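Phosphodiesterase (Candida albicans, PDB 6CPU) belongs to the phosphodiesterase family of the HD superfamily and is built on a largely helical fold that carries a zinc ion and a magnesium ion. Local coordinates at residues H27-L32 / F93-L98; K87-Q92 / I184-L189; W476-S481 / D509-E514. All coordinates share one frame; numbering follows the deposited sequence.

Contact 1: residues H27-L32 / F93-L98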
loop_
_atom_site.group_PDB
_atom_site.type_symbol
_atom_site.label_atom_id
_atom_site.label_comp_id
_atom_site.label_asym_id
_atom_site.label_seq_id
_atom_site.Cartn_x
_atom_site.Cartn_y
_atom_site.Cartn_z
ATOM N N HIS A 27 -5.138 -24.190 -6.521
ATOM C CA HIS A 27 -3.742 -24.012 -6.899
ATOM C C HIS A 27 -3.543 -22.858 -7.904
ATOM O O HIS A 27 -2.553 -22.104 -7.821
ATOM C CB HIS A 27 -3.145 -25.315 -7.418
ATOM C CG HIS A 27 -2.861 -26.319 -6.341
ATOM N ND1 HIS A 27 -2.864 -27.678 -6.574
ATOM C CD2 HIS A 27 -2.560 -26.162 -5.031
ATOM C CE1 HIS A 27 -2.572 -28.315 -5.455
ATOM N NE2 HIS A 27 -2.384 -27.419 -4.502
ATOM N N LEU A 28 -4.483 -22.704 -8.833
ATOM C CA LEU A 28 -4.478 -21.559 -9.762
ATOM C C LEU A 28 -4.552 -20.219 -8.997
ATOM O O LEU A 28 -3.779 -19.291 -9.266
ATOM C CB LEU A 28 -5.638 -21.680 -10.757
ATOM C CG LEU A 28 -5.568 -20.779 -11.991
ATOM C CD1 LEU A 28 -6.359 -21.374 -13.157
ATOM C CD2 LEU A 28 -6.087 -19.389 -11.678
ATOM N N ILE A 29 -5.450 -20.144 -8.021
ATOM C CA ILE A 29 -5.587 -18.944 -7.172
ATOM C C ILE A 29 -4.279 -18.645 -6.425
ATOM O O ILE A 29 -3.841 -17.492 -6.369
ATOM C CB ILE A 29 -6.763 -19.077 -6.183
ATOM C CG1 ILE A 29 -8.094 -19.005 -6.938
ATOM C CG2 ILE A 29 -6.745 -17.966 -5.149
ATOM C CD1 ILE A 29 -9.294 -19.432 -6.107
ATOM N N CYS A 30 -3.633 -19.681 -5.897
ATOM C CA CYS A 30 -2.388 -19.487 -5.154
ATOM C C CYS A 30 -1.286 -18.936 -6.053
ATOM O O CYS A 30 -0.504 -18.090 -5.630
ATOM C CB CYS A 30 -1.940 -20.775 -4.492
ATOM S SG CYS A 30 -2.995 -21.252 -3.115
ATOM N N HIS A 31 -1.231 -19.415 -7.290
ATOM C CA HIS A 31 -0.306 -18.884 -8.296
ATOM C C HIS A 31 -0.541 -17.383 -8.498
ATOM O O HIS A 31 0.419 -16.606 -8.580
ATOM C CB HIS A 31 -0.516 -19.657 -9.600
ATOM C CG HIS A 31 0.266 -19.148 -10.764
ATOM N ND1 HIS A 31 1.603 -19.430 -10.945
ATOM C CD2 HIS A 31 -0.113 -18.425 -11.841
ATOM C CE1 HIS A 31 2.017 -18.886 -12.075
ATOM N NE2 HIS A 31 0.997 -18.266 -12.635
ATOM N N LEU A 32 -1.815 -16.985 -8.578
ATOM C CA LEU A 32 -2.169 -15.582 -8.783
ATOM C C LEU A 32 -1.802 -14.730 -7.579
ATOM O O LEU A 32 -1.291 -13.640 -7.764
ATOM C CB LEU A 32 -3.658 -15.430 -9.102
ATOM C CG LEU A 32 -4.112 -16.060 -10.412
ATOM C CD1 LEU A 32 -5.607 -15.889 -10.507
ATOM C CD2 LEU A 32 -3.422 -15.436 -11.613
ATOM N N PHE A 93 -12.925 -9.912 -9.213
ATOM C CA PHE A 93 -12.847 -9.021 -8.062
ATOM C C PHE A 93 -11.488 -9.062 -7.390
ATOM O O PHE A 93 -10.864 -8.022 -7.181
ATOM C CB PHE A 93 -13.917 -9.341 -7.008
ATOM C CG PHE A 93 -13.880 -8.405 -5.825
ATOM C CD1 PHE A 93 -14.379 -7.118 -5.937
ATOM C CD2 PHE A 93 -13.320 -8.797 -4.626
ATOM C CE1 PHE A 93 -14.328 -6.242 -4.869
ATOM C CE2 PHE A 93 -13.266 -7.932 -3.546
ATOM C CZ PHE A 93 -13.785 -6.654 -3.666
ATOM N N PHE A 94 -11.033 -10.251 -7.029
ATOM C CA PHE A 94 -9.783 -10.366 -6.267
ATOM C C PHE A 94 -8.543 -10.211 -7.125
ATOM O O PHE A 94 -7.490 -9.897 -6.597
ATOM C CB PHE A 94 -9.723 -11.670 -5.483
ATOM C CG PHE A 94 -10.792 -11.769 -4.429
ATOM C CD1 PHE A 94 -10.647 -11.129 -3.210
ATOM C CD2 PHE A 94 -11.961 -12.471 -4.680
ATOM C CE1 PHE A 94 -11.639 -11.218 -2.242
ATOM C CE2 PHE A 94 -12.960 -12.543 -3.727
ATOM C CZ PHE A 94 -12.799 -11.920 -2.509
ATOM N N PHE A 95 -8.648 -10.437 -8.431
ATOM C CA PHE A 95 -7.455 -10.395 -9.306
ATOM C C PHE A 95 -7.582 -9.408 -10.466
ATOM O O PHE A 95 -6.940 -9.540 -11.517
ATOM C CB PHE A 95 -7.059 -11.823 -9.714
ATOM C CG PHE A 95 -6.716 -12.672 -8.535
ATOM C CD1 PHE A 95 -5.527 -12.464 -7.843
ATOM C CD2 PHE A 95 -7.612 -13.621 -8.044
ATOM C CE1 PHE A 95 -5.226 -13.196 -6.716
ATOM C CE2 PHE A 95 -7.306 -14.364 -6.920
ATOM C CZ PHE A 95 -6.111 -14.163 -6.253
ATOM N N THR A 96 -8.368 -8.371 -10.217
ATOM C CA THR A 96 -8.557 -7.256 -11.142
ATOM C C THR A 96 -7.204 -6.686 -11.596
ATOM O O THR A 96 -6.992 -6.393 -12.774
ATOM C CB THR A 96 -9.463 -6.149 -10.495
ATOM O OG1 THR A 96 -9.691 -5.095 -11.432
ATOM C CG2 THR A 96 -8.856 -5.548 -9.224
ATOM N N HIS A 97 -6.273 -6.600 -10.653
ATOM C CA HIS A 97 -4.953 -6.005 -10.876
ATOM C C HIS A 97 -4.041 -6.762 -11.845
ATOM O O HIS A 97 -2.999 -6.233 -12.218
ATOM C CB HIS A 97 -4.225 -5.840 -9.532
ATOM C CG HIS A 97 -3.934 -7.132 -8.833
ATOM N ND1 HIS A 97 -4.896 -7.836 -8.137
ATOM C CD2 HIS A 97 -2.783 -7.836 -8.695
ATOM C CE1 HIS A 97 -4.360 -8.934 -7.635
ATOM N NE2 HIS A 97 -3.069 -8.936 -7.923
ATOM N N LEU A 98 -4.432 -7.968 -12.262
ATOM C CA LEU A 98 -3.583 -8.830 -13.089
ATOM C C LEU A 98 -3.877 -8.930 -14.599
ATOM O O LEU A 98 -3.321 -9.814 -15.261
ATOM C CB LEU A 98 -3.572 -10.249 -12.489
ATOM C CG LEU A 98 -2.937 -10.373 -11.108
ATOM C CD1 LEU A 98 -3.000 -11.821 -10.636
ATOM C CD2 LEU A 98 -1.494 -9.889 -11.127
HETATM O O HOH W 1 -1.579 -10.982 -6.899
#
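Leu32 covers one face of the Phe95 ring with its CB and CD1, the two side chains crossing at a slant. Its CB is the nearest group, 3.8 Å from the ring centroid and only 20° off the ring normal, a CH-pi contact displaced toward the CD1 and CE1 rim. The CG of Leu32 is set anti to its carbonyl carbon (chi1 -65°), which carries CD1 over the same face, 3.9 Å from Phe95 CG, while CD2 is turned to meet Leu98 CD1 at 3.8 Å. One leucine thus touches two residues of 93-98 with separate branches. Ile29, one helical turn earlier, approaches Phe95 at about a right angle; its CG2 stands obliquely beside the far end of the ring, 4.0 Å from Phe95 CZ.

The setting is the four-stranded parallel sheet formed by the N-terminal part of the chain. Helix 25-34 connects strand 16-21 to strand 46-49, and helix 84-94 leads on toward edge strand 100-103, so the contact joins two consecutive beta-alpha-beta connections at the point where the second helix ends. Phe95 is the first residue there to abandon helical backbone angles, and its ring turns back onto helix 25-34, where Phe33 also meets it edge-to-face.

No direct hydrogen bond spans the segments, but a water links them beside the apolar patch. It donates to the carbonyl oxygen of Leu32 over 2.8 Å, and it lies in the plane of the His97 imidazole, 2.7 Å from His97 NE2. Leu98 CG rests over one face of that imidazole. Around the patch, Leu32 also touches Leu5 of strand 2-6, while Ile29 also packs on Met190 of helix 177-193.

Contact 2: residues K87-Q92 / I184-L189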
loop_
_atom_site.group_PDB
_atom_site.type_symbol
_atom_site.label_atom_id
_atom_site.label_comp_id
_atom_site.label_asym_id
_atom_site.label_seq_id
_atom_site.Cartn_x
_atom_site.Cartn_y
_atom_site.Cartn_z
ATOM N N LYS A 87 -16.622 -18.642 -9.760
ATOM C CA LYS A 87 -15.188 -18.665 -10.082
ATOM C C LYS A 87 -14.800 -17.381 -10.808
ATOM O O LYS A 87 -13.774 -16.742 -10.508
ATOM C CB LYS A 87 -14.835 -19.869 -10.967
ATOM C CG LYS A 87 -14.908 -21.218 -10.265
ATOM C CD LYS A 87 -13.989 -22.229 -10.934
ATOM C CE LYS A 87 -13.973 -23.552 -10.192
ATOM N NZ LYS A 87 -15.209 -24.346 -10.460
ATOM N N SER A 88 -15.646 -17.003 -11.753
ATOM C CA SER A 88 -15.464 -15.810 -12.546
ATOM C C SER A 88 -15.540 -14.545 -11.677
ATOM O O SER A 88 -14.726 -13.625 -11.841
ATOM C CB SER A 88 -16.520 -15.785 -13.653
ATOM O OG SER A 88 -16.401 -14.647 -14.472
ATOM N N LEU A 89 -16.507 -14.506 -10.764
ATOM C CA LEU A 89 -16.651 -13.401 -9.819
ATOM C C LEU A 89 -15.402 -13.254 -8.950
ATOM O O LEU A 89 -14.900 -12.128 -8.758
ATOM C CB LEU A 89 -17.883 -13.611 -8.932
ATOM C CG LEU A 89 -18.155 -12.608 -7.808
ATOM C CD1 LEU A 89 -18.253 -11.205 -8.367
ATOM C CD2 LEU A 89 -19.430 -12.969 -7.048
ATOM N N LEU A 90 -14.899 -14.385 -8.455
ATOM C CA LEU A 90 -13.689 -14.399 -7.634
ATOM C C LEU A 90 -12.483 -13.781 -8.384
ATOM O O LEU A 90 -11.795 -12.924 -7.853
ATOM C CB LEU A 90 -13.373 -15.826 -7.200
ATOM C CG LEU A 90 -12.365 -16.031 -6.054
ATOM C CD1 LEU A 90 -12.610 -17.360 -5.339
ATOM C CD2 LEU A 90 -10.927 -15.973 -6.544
ATOM N N ILE A 91 -12.235 -14.242 -9.600
ATOM C CA ILE A 91 -11.118 -13.758 -10.417
ATOM C C ILE A 91 -11.293 -12.270 -10.760
ATOM O O ILE A 91 -10.362 -11.471 -10.608
ATOM C CB ILE A 91 -10.987 -14.609 -11.710
ATOM C CG1 ILE A 91 -10.516 -16.043 -11.395
ATOM C CG2 ILE A 91 -10.048 -13.973 -12.716
ATOM C CD1 ILE A 91 -9.247 -16.138 -10.560
ATOM N N GLN A 92 -12.484 -11.906 -11.225
ATOM C CA GLN A 92 -12.792 -10.522 -11.579
ATOM C C GLN A 92 -12.523 -9.538 -10.426
ATOM O O GLN A 92 -11.988 -8.440 -10.645
ATOM C CB GLN A 92 -14.257 -10.442 -12.009
ATOM C CG GLN A 92 -14.676 -9.178 -12.718
ATOM C CD GLN A 92 -16.175 -9.135 -12.984
ATOM O OE1 GLN A 92 -16.988 -9.638 -12.194
ATOM N NE2 GLN A 92 -16.550 -8.529 -14.091
ATOM N N ILE A 184 -17.977 -11.701 0.047
ATOM C CA ILE A 184 -17.625 -12.027 1.429
ATOM C C ILE A 184 -17.566 -13.546 1.595
ATOM O O ILE A 184 -16.671 -14.084 2.255
ATOM C CB ILE A 184 -18.616 -11.397 2.445
ATOM C CG1 ILE A 184 -18.443 -9.874 2.492
ATOM C CG2 ILE A 184 -18.401 -11.954 3.850
ATOM C CD1 ILE A 184 -19.505 -9.125 3.268
ATOM N N TYR A 185 -18.527 -14.227 0.980
ATOM C CA TYR A 185 -18.602 -15.682 1.009
ATOM C C TYR A 185 -17.370 -16.318 0.360
ATOM O O TYR A 185 -16.782 -17.247 0.895
ATOM C CB TYR A 185 -19.881 -16.141 0.305
ATOM C CG TYR A 185 -19.899 -17.616 -0.007
ATOM C CD1 TYR A 185 -19.736 -18.077 -1.308
ATOM C CD2 TYR A 185 -20.084 -18.552 1.002
ATOM C CE1 TYR A 185 -19.750 -19.432 -1.595
ATOM C CE2 TYR A 185 -20.103 -19.906 0.728
ATOM C CZ TYR A 185 -19.937 -20.342 -0.568
ATOM O OH TYR A 185 -19.958 -21.696 -0.822
ATOM N N LEU A 186 -16.976 -15.781 -0.789
ATOM C CA LEU A 186 -15.799 -16.267 -1.507
ATOM C C LEU A 186 -14.512 -15.941 -0.754
ATOM O O LEU A 186 -13.589 -16.736 -0.751
ATOM C CB LEU A 186 -15.778 -15.699 -2.925
ATOM C CG LEU A 186 -16.908 -16.142 -3.862
ATOM C CD1 LEU A 186 -16.952 -15.316 -5.137
ATOM C CD2 LEU A 186 -16.784 -17.614 -4.204
ATOM N N TYR A 187 -14.462 -14.784 -0.099
ATOM C CA TYR A 187 -13.320 -14.426 0.735
ATOM C C TYR A 187 -13.155 -15.454 1.859
ATOM O O TYR A 187 -12.066 -15.993 2.083
ATOM C CB TYR A 187 -13.518 -13.035 1.310
ATOM C CG TYR A 187 -12.461 -12.606 2.297
ATOM C CD1 TYR A 187 -11.126 -12.497 1.911
ATOM C CD2 TYR A 187 -12.794 -12.282 3.603
ATOM C CE1 TYR A 187 -10.155 -12.098 2.816
ATOM C CE2 TYR A 187 -11.836 -11.881 4.505
ATOM C CZ TYR A 187 -10.518 -11.793 4.106
ATOM O OH TYR A 187 -9.569 -11.391 5.014
ATOM N N ARG A 188 -14.261 -15.763 2.531
ATOM C CA ARG A 188 -14.225 -16.704 3.648
ATOM C C ARG A 188 -13.873 -18.125 3.195
ATOM O O ARG A 188 -13.184 -18.855 3.907
ATOM C CB ARG A 188 -15.553 -16.664 4.412
ATOM C CG ARG A 188 -15.841 -15.321 5.068
ATOM C CD ARG A 188 -14.955 -15.072 6.280
ATOM N NE ARG A 188 -14.839 -13.653 6.613
ATOM C CZ ARG A 188 -14.048 -13.166 7.567
ATOM N NH1 ARG A 188 -13.308 -13.980 8.309
ATOM N NH2 ARG A 188 -13.996 -11.856 7.793
ATOM N N LEU A 189 -14.309 -18.492 1.994
ATOM C CA LEU A 189 -13.972 -19.782 1.397
ATOM C C LEU A 189 -12.463 -19.894 1.203
ATOM O O LEU A 189 -11.860 -20.919 1.515
ATOM C CB LEU A 189 -14.699 -19.951 0.059
ATOM C CG LEU A 189 -15.347 -21.279 -0.299
ATOM C CD1 LEU A 189 -16.282 -21.769 0.816
ATOM C CD2 LEU A 189 -16.121 -21.108 -1.592
#
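Different chi1 settings bring Leu89 and Leu186 together. In Leu89 the CG lies anti to the backbone N (chi1 176°), whereas Leu186 has its CG anti to the carbonyl carbon (chi1 -65°) and sends CD1 forward from helix 177-193 to helix 84-94. That single methyl does the touching on its side. It lies 3.9 Å from Leu89 CD2 and 4.0 Å from Leu89 CG; the two side chains cross obliquely, and of the Leu89 fork only CG and the CD2 branch meet the methyl.

The same methyl also reaches the next residue of helix 84-94, close to the main chain. Leu186 CD1 is 4.2 Å from Leu90 CB and 4.0 Å from Leu90 N, and the CA atoms of Leu90 and Leu186 come within 6.7 Å. The branched end of Leu90 is directed past this spot, and its side chain packs on Ile29 of helix 25-34 and on Leu79. Leu82, in the loop before helix 84-94, closes in on Leu186 and Leu189.

Helix 177-193 is therefore joined on one flank to the helical layer of the N-terminal parallel sheet. Another flank engages helix 253-264, where Tyr187 packs on Phe259 and Arg188 forms a salt bridge with Glu255.

Between 87-92 and 184-189 no hydrogen bond or charge pair forms; the join between the side chains is aliphatic and made by van der Waals contact, so it probably depends on how the leucine methyls fit and carries no directional bond.

Contact 3: residues W476-S481 / D509-E514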
loop_
_atom_site.group_PDB
_atom_site.type_symbol
_atom_site.label_atom_id
_atom_site.label_comp_id
_atom_site.label_asym_id
_atom_site.label_seq_id
_atom_site.Cartn_x
_atom_site.Cartn_y
_atom_site.Cartn_z
ATOM N N TRP A 476 15.331 5.826 0.569
ATOM C CA TRP A 476 13.990 6.319 0.222
ATOM C C TRP A 476 14.055 7.485 -0.765
ATOM O O TRP A 476 13.283 7.545 -1.709
ATOM C CB TRP A 476 13.232 6.753 1.474
ATOM C CG TRP A 476 12.654 5.618 2.256
ATOM C CD1 TRP A 476 13.009 5.206 3.514
ATOM C CD2 TRP A 476 11.607 4.747 1.833
ATOM N NE1 TRP A 476 12.243 4.129 3.895
ATOM C CE2 TRP A 476 11.377 3.826 2.881
ATOM C CE3 TRP A 476 10.844 4.651 0.666
ATOM C CZ2 TRP A 476 10.413 2.823 2.792
ATOM C CZ3 TRP A 476 9.879 3.649 0.585
ATOM C CH2 TRP A 476 9.684 2.747 1.636
ATOM N N ALA A 477 14.987 8.414 -0.542
ATOM C CA ALA A 477 15.156 9.557 -1.437
ATOM C C ALA A 477 15.443 9.115 -2.859
ATOM O O ALA A 477 14.969 9.720 -3.823
ATOM C CB ALA A 477 16.273 10.469 -0.936
ATOM N N MET A 478 16.236 8.062 -2.991
ATOM C CA MET A 478 16.548 7.494 -4.280
ATOM C C MET A 478 15.325 6.922 -5.010
ATOM O O MET A 478 15.131 7.176 -6.199
ATOM C CB MET A 478 17.588 6.389 -4.104
ATOM C CG MET A 478 17.871 5.605 -5.361
ATOM S SD MET A 478 19.452 4.760 -5.230
ATOM C CE MET A 478 19.476 3.894 -6.787
ATOM N N VAL A 479 14.528 6.110 -4.323
ATOM C CA VAL A 479 13.362 5.516 -4.995
ATOM C C VAL A 479 12.286 6.578 -5.287
ATOM O O VAL A 479 11.632 6.513 -6.326
ATOM C CB VAL A 479 12.814 4.270 -4.257
ATOM C CG1 VAL A 479 13.930 3.231 -4.122
ATOM C CG2 VAL A 479 12.219 4.616 -2.903
ATOM N N LEU A 480 12.151 7.572 -4.411
ATOM C CA LEU A 480 11.248 8.700 -4.650
ATOM C C LEU A 480 11.656 9.458 -5.917
ATOM O O LEU A 480 10.808 9.796 -6.735
ATOM C CB LEU A 480 11.178 9.640 -3.428
ATOM C CG LEU A 480 10.146 10.791 -3.487
ATOM C CD1 LEU A 480 8.728 10.274 -3.702
ATOM C CD2 LEU A 480 10.185 11.645 -2.233
ATOM N N SER A 481 12.957 9.684 -6.101
ATOM C CA SER A 481 13.461 10.270 -7.350
ATOM C C SER A 481 13.182 9.435 -8.595
ATOM O O SER A 481 12.936 9.992 -9.669
ATOM C CB SER A 481 14.967 10.562 -7.249
ATOM O OG SER A 481 15.217 11.340 -6.098
ATOM N N ASP A 509 18.390 -1.161 -11.299
ATOM C CA ASP A 509 19.347 -1.862 -10.449
ATOM C C ASP A 509 18.889 -1.797 -9.005
ATOM O O ASP A 509 18.105 -0.921 -8.616
ATOM C CB ASP A 509 20.744 -1.248 -10.579
ATOM C CG ASP A 509 21.388 -1.550 -11.914
ATOM O OD1 ASP A 509 20.917 -2.466 -12.614
ATOM O OD2 ASP A 509 22.376 -0.879 -12.267
ATOM N N ASP A 510 19.394 -2.729 -8.204
ATOM C CA ASP A 510 19.088 -2.764 -6.782
ATOM C C ASP A 510 19.460 -1.439 -6.152
ATOM O O ASP A 510 20.404 -0.789 -6.583
ATOM C CB ASP A 510 19.859 -3.893 -6.090
ATOM C CG ASP A 510 19.554 -5.255 -6.682
ATOM O OD1 ASP A 510 18.466 -5.411 -7.283
ATOM O OD2 ASP A 510 20.407 -6.163 -6.561
ATOM N N VAL A 511 18.694 -1.037 -5.149
ATOM C CA VAL A 511 19.007 0.138 -4.361
ATOM C C VAL A 511 20.260 -0.192 -3.551
ATOM O O VAL A 511 20.304 -1.236 -2.905
ATOM C CB VAL A 511 17.848 0.504 -3.417
ATOM C CG1 VAL A 511 18.266 1.596 -2.438
ATOM C CG2 VAL A 511 16.621 0.935 -4.227
ATOM N N PRO A 512 21.284 0.684 -3.581
ATOM C CA PRO A 512 22.507 0.354 -2.827
ATOM C C PRO A 512 22.304 0.286 -1.318
ATOM O O PRO A 512 21.471 1.007 -0.770
ATOM C CB PRO A 512 23.460 1.500 -3.181
ATOM C CG PRO A 512 22.944 2.046 -4.469
ATOM C CD PRO A 512 21.455 1.910 -4.378
ATOM N N HIS A 513 23.072 -0.578 -0.657
ATOM C CA HIS A 513 23.024 -0.693 0.798
ATOM C C HIS A 513 23.699 0.496 1.488
ATOM O O HIS A 513 23.220 0.975 2.513
ATOM C CB HIS A 513 23.678 -1.996 1.259
ATOM C CG HIS A 513 23.479 -2.288 2.715
ATOM N ND1 HIS A 513 22.459 -3.089 3.183
ATOM C CD2 HIS A 513 24.166 -1.878 3.809
ATOM C CE1 HIS A 513 22.527 -3.162 4.500
ATOM N NE2 HIS A 513 23.553 -2.434 4.905
ATOM N N GLU A 514 24.810 0.966 0.923
ATOM C CA GLU A 514 25.638 1.972 1.575
ATOM C C GLU A 514 25.374 3.374 1.038
ATOM O O GLU A 514 25.290 3.582 -0.176
ATOM C CB GLU A 514 27.126 1.638 1.397
ATOM C CG GLU A 514 27.537 0.243 1.858
ATOM C CD GLU A 514 27.294 -0.017 3.341
ATOM O OE1 GLU A 514 27.125 0.943 4.129
ATOM O OE2 GLU A 514 27.277 -1.206 3.721
#
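Val479 and Val511 make the tight spot, with Val479 CG1 pressed 3.5 Å from Val511 CG2 as the two side chains cross at about a right angle. Beside them Met478 leaves the helix with CG anti to the backbone N (chi1 173°) and continues as a straight chain, which carries its thioether end to the CD corner of the proline, these side chains also crossing at about a right angle. There Pro512 CD sits 3.6 Å from Met478 SD and 3.7 Å from Met478 CE. Packing is slacker between these two pairs, where Met478 SD and Val511 CG1 are 4.4 Å apart.

The fold here belongs to the helical phosphodiesterase domain. Long helix 470-495 follows soon after the zinc ligand Asp462, and the Val479 side chain is about 12 Å from the zinc ion. Segment 509-514 is an irregular strap laid over that helix, ending with Glu514 at the N-cap position of helix 515-521.

The ends of the segment are looser and more open: Asp509, Asp510, His513 and Glu514 are exposed. Three of its backbone carbonyls are nonetheless bound by side chains of helix 470-495: Arg482 takes the oxygen of Asp509, Gln475 that of Pro512, and Arg471 that of His513.

In the fold
All three contacts are buried and apolar where their side chains meet. Contacts 1 and 2 share helix 84-94; their segments alternate along the chain, and their centres lie 10 Å apart. They touch directly: Ile91 CD1 meets Leu32 CD1 at 3.6 Å, and Leu90 CD2 packs on both Ile29 and Phe95, so helices 25-34, 84-94 and 177-193 pack into one continuous apolar cluster. Contact 1 adds an aromatic face and a bridging water where a helix gives way to a loop; contact 2, between mid-helix segments, has aliphatic groups alone. Contact 3 lies across the chain's centre from contact 2, about 38 Å between centres, in the metal-binding domain. It pairs helix with loop and differs in being flanked by exposed polar residues.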